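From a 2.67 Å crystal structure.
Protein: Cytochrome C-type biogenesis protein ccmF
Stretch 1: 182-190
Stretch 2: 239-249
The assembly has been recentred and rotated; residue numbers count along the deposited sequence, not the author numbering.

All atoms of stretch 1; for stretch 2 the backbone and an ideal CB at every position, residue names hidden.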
# COMPACT_ATOMS: atom_id res chain seq x y z
N ASN A 182 9.47 6.61 17.17
CA ASN A 182 8.73 7.72 17.75
C ASN A 182 7.61 8.22 16.84
O ASN A 182 7.26 9.40 16.89
CB ASN A 182 9.67 8.87 18.13
CG ASN A 182 10.45 9.41 16.95
OD1 ASN A 182 11.56 8.96 16.65
ND2 ASN A 182 9.89 10.42 16.29
N HIS A 183 7.03 7.35 16.00
CA HIS A 183 5.87 7.77 15.22
C HIS A 183 4.90 6.60 15.10
O HIS A 183 5.29 5.43 15.17
CB HIS A 183 6.24 8.28 13.83
CG HIS A 183 5.15 9.07 13.15
ND1 HIS A 183 4.81 10.35 13.52
CD2 HIS A 183 4.33 8.75 12.12
CE1 HIS A 183 3.83 10.79 12.75
NE2 HIS A 183 3.52 9.83 11.89
N TRP A 184 3.63 6.95 14.92
CA TRP A 184 2.50 6.03 14.91
C TRP A 184 2.28 5.34 13.57
O TRP A 184 1.62 4.30 13.54
CB TRP A 184 1.22 6.78 15.35
CG TRP A 184 1.12 8.28 14.98
CD1 TRP A 184 1.72 9.35 15.61
CD2 TRP A 184 0.34 8.85 13.91
NE1 TRP A 184 1.38 10.52 14.99
CE2 TRP A 184 0.53 10.24 13.95
CE3 TRP A 184 -0.49 8.30 12.93
CZ2 TRP A 184 -0.08 11.11 13.04
CZ3 TRP A 184 -1.10 9.16 12.03
CH2 TRP A 184 -0.89 10.55 12.09
N MET A 185 2.80 5.90 12.47
CA MET A 185 2.59 5.29 11.16
C MET A 185 3.37 3.98 11.01
O MET A 185 2.94 3.08 10.29
CB MET A 185 2.90 6.28 10.03
CG MET A 185 2.40 5.85 8.63
SD MET A 185 1.76 7.22 7.66
CE MET A 185 0.29 7.59 8.60
N MET A 186 4.47 3.81 11.78
CA MET A 186 5.13 2.51 11.86
C MET A 186 4.26 1.44 12.53
O MET A 186 4.54 0.24 12.41
CB MET A 186 6.49 2.65 12.58
CG MET A 186 7.53 1.60 12.15
SD MET A 186 9.05 1.41 13.11
CE MET A 186 9.98 2.82 12.49
N ALA A 187 3.20 1.86 13.21
CA ALA A 187 2.07 1.01 13.55
C ALA A 187 1.10 0.81 12.38
O ALA A 187 0.73 -0.33 12.08
CB ALA A 187 1.30 1.62 14.72
N VAL A 188 0.70 1.88 11.69
CA VAL A 188 -0.47 1.78 10.82
C VAL A 188 -0.14 1.58 9.34
O VAL A 188 -1.00 1.10 8.59
CB VAL A 188 -1.43 2.99 11.01
CG1 VAL A 188 -1.67 3.24 12.51
CG2 VAL A 188 -0.91 4.24 10.32
N HIS A 189 1.07 1.91 8.90
CA HIS A 189 1.52 1.48 7.57
C HIS A 189 1.67 -0.04 7.39
O HIS A 189 1.46 -0.50 6.25
CB HIS A 189 2.82 2.24 7.22
CG HIS A 189 3.39 1.94 5.88
ND1 HIS A 189 4.20 0.86 5.62
CD2 HIS A 189 3.30 2.62 4.71
CE1 HIS A 189 4.57 0.88 4.36
NE2 HIS A 189 4.04 1.94 3.78
N PRO A 190 2.08 -0.86 8.39
CA PRO A 190 1.97 -2.32 8.19
C PRO A 190 0.56 -2.85 7.96
O PRO A 190 0.34 -3.53 6.94
CB PRO A 190 2.56 -2.89 9.48
CG PRO A 190 3.62 -1.93 9.83
CD PRO A 190 3.05 -0.59 9.49
N UNK A 239 0.51 5.95 -0.44
CA UNK A 239 0.51 7.39 -0.17
C UNK A 239 0.96 7.69 1.27
O UNK A 239 1.72 8.64 1.51
CB UNK A 239 -0.88 7.97 -0.42
N UNK A 240 0.58 6.84 2.23
CA UNK A 240 0.99 7.02 3.62
C UNK A 240 2.48 6.77 3.82
O UNK A 240 3.13 7.50 4.58
CB UNK A 240 0.18 6.09 4.53
N UNK A 241 3.03 5.76 3.14
CA UNK A 241 4.47 5.54 3.16
C UNK A 241 5.26 6.67 2.53
O UNK A 241 6.34 7.03 3.03
CB UNK A 241 4.80 4.23 2.44
N UNK A 242 4.73 7.25 1.45
CA UNK A 242 5.29 8.46 0.86
C UNK A 242 5.34 9.64 1.84
O UNK A 242 6.40 10.27 1.99
CB UNK A 242 4.47 8.85 -0.37
N UNK A 243 4.21 9.91 2.51
CA UNK A 243 4.12 11.02 3.46
C UNK A 243 5.05 10.82 4.64
O UNK A 243 5.69 11.77 5.12
CB UNK A 243 2.68 11.18 3.96
N UNK A 244 5.14 9.58 5.11
CA UNK A 244 5.94 9.27 6.29
C UNK A 244 7.43 9.35 5.97
O UNK A 244 8.21 9.88 6.77
CB UNK A 244 5.59 7.88 6.83
N UNK A 245 7.83 8.87 4.79
CA UNK A 245 9.22 8.94 4.37
C UNK A 245 9.64 10.39 4.11
O UNK A 245 10.81 10.75 4.33
CB UNK A 245 9.44 8.09 3.12
N UNK A 246 8.72 11.24 3.66
CA UNK A 246 9.08 12.64 3.49
C UNK A 246 9.15 13.37 4.84
O UNK A 246 10.20 13.90 5.21
CB UNK A 246 8.07 13.33 2.57
N UNK A 247 8.04 13.38 5.60
CA UNK A 247 7.94 14.30 6.73
C UNK A 247 8.43 13.71 8.05
O UNK A 247 8.94 14.46 8.89
CB UNK A 247 6.49 14.75 6.89
N UNK A 248 8.33 12.40 8.30
CA UNK A 248 8.70 11.90 9.62
C UNK A 248 9.98 11.07 9.62
O UNK A 248 10.81 11.27 10.52
CB UNK A 248 7.55 11.06 10.19
N UNK A 249 10.22 10.20 8.64
CA UNK A 249 11.53 9.57 8.56
C UNK A 249 12.56 10.55 8.05
O UNK A 249 13.74 10.43 8.41
CB UNK A 249 11.48 8.33 7.66

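Stretch 2 is helical through 247, with the helix already under way at 239, and runs nearly antiparallel to the helix of stretch 1 (158° between directions, axes 10.2 Å apart at closest approach). At 239 CA-to-CB points away and stretch 1 offers nothing nearby, so it sets no preference; the residue is Val239.

Position 240 points toward stretch 1, and its ideal CB already lies 3.7 Å from SD of Met185. A small side chain suits such a tight place. Ala240 fills it, and Met185 SD also sits 3.4 Å from the Ala240 backbone O.

At 241 an ideal CB would stand 2.8 Å from His189 NE2, a clash, although phi/psi of -65/-37 are ordinary for a helix. The imidazole, rather than the backbone conformation, therefore favours glycine. Gly241 lets the ring come close, with His189 CD2 3.5 Å from Gly241 CA.

Position 242 points away and is unconstrained by stretch 1; it is Met242.

The CB at 243 points sideways with nothing of stretch 1 within 5.5 Å, so a short side chain would miss it, whereas a long or aromatic one could turn back to Met185 and His183. Trp243 does so with chi1 at t: CE3 lies 3.5 Å from Met185 SD, which approaches the ring edge, and CH2 lies 3.4 Å from His183 NE2. The two aromatic planes meet obliquely, at 46°.

Position 244 points toward stretch 1, its ideal CB 4.0 Å from Met185 SD. Beyond it lies a groove lined by His183, Met185, Met186 and His189, suited to a large apolar side chain, such as methionine, phenylalanine or tryptophan. Trp244 has the largest area covered by stretch 1 of any residue here. Met185 CB lies over its indole face, 4.3 Å from the centroid of the Trp244 five-membered ring; Trp244 CH2 is 3.6 Å from Met186 CG, and Trp244 CZ3 is 3.8 Å from His189 CB. The indole also turns an edge toward the face of His189 in an offset edge-to-face pair.

Positions 245, 246 and 247 lie out of reach, so stretch 1 leaves the choice open; they are Ser245, Tyr246 and Glu247. Ser245 OG and Tyr246 OH are hydrogen-bonded elsewhere in the structure.

At 248 CA-to-CB points toward His183, with the ideal CB 4.3 Å from its CG. A modest aliphatic side chain could cover the imidazole. Val248 places CG1 over one face of the His183 ring, 3.8 Å from its centroid, a CH-pi contact.

Position 249 is again out of reach and holds Leu249, on the surface. No hydrogen bond links the stretches.

Stretch 2 (239-249) VAGMWWSYEVL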
# COMPACT_ATOMS: atom_id res chain seq x y z
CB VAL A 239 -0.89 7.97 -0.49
CG1 VAL A 239 -0.96 9.45 -0.17
CG2 VAL A 239 -1.21 7.81 -1.98
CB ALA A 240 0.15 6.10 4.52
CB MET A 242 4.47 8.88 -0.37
CG MET A 242 4.96 8.41 -1.72
SD MET A 242 3.65 8.78 -2.90
CE MET A 242 4.56 9.52 -4.24
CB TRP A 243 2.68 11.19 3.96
CG TRP A 243 2.56 12.13 5.16
CD1 TRP A 243 2.45 13.49 5.12
CD2 TRP A 243 2.58 11.77 6.56
NE1 TRP A 243 2.40 14.00 6.39
CE2 TRP A 243 2.48 12.97 7.29
CE3 TRP A 243 2.69 10.57 7.25
CZ2 TRP A 243 2.46 13.00 8.69
CZ3 TRP A 243 2.67 10.59 8.65
CH2 TRP A 243 2.56 11.80 9.35
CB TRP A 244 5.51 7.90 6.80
CG TRP A 244 6.31 7.29 7.89
CD1 TRP A 244 7.01 7.92 8.88
CD2 TRP A 244 6.47 5.89 8.11
NE1 TRP A 244 7.61 7.00 9.69
CE2 TRP A 244 7.30 5.75 9.24
CE3 TRP A 244 6.00 4.75 7.47
CZ2 TRP A 244 7.66 4.51 9.73
CZ3 TRP A 244 6.34 3.53 7.96
CH2 TRP A 244 7.19 3.41 9.07
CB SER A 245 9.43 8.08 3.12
OG SER A 245 10.62 8.41 2.45
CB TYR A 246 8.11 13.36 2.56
CG TYR A 246 8.59 14.72 2.07
CD1 TYR A 246 9.58 14.83 1.10
CD2 TYR A 246 8.09 15.89 2.61
CE1 TYR A 246 10.01 16.07 0.65
CE2 TYR A 246 8.51 17.13 2.18
CZ TYR A 246 9.47 17.22 1.19
OH TYR A 246 9.88 18.47 0.78
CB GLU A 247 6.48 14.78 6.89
CG GLU A 247 6.28 15.94 7.91
CD GLU A 247 4.97 16.69 7.78
OE1 GLU A 247 4.75 17.38 6.76
OE2 GLU A 247 4.19 16.66 8.75
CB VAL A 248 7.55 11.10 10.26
CG1 VAL A 248 7.79 10.95 11.75
CG2 VAL A 248 6.20 11.76 10.02
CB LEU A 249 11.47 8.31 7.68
CG LEU A 249 12.62 7.28 7.63
CD1 LEU A 249 13.69 7.62 6.58
CD2 LEU A 249 13.27 7.09 9.01
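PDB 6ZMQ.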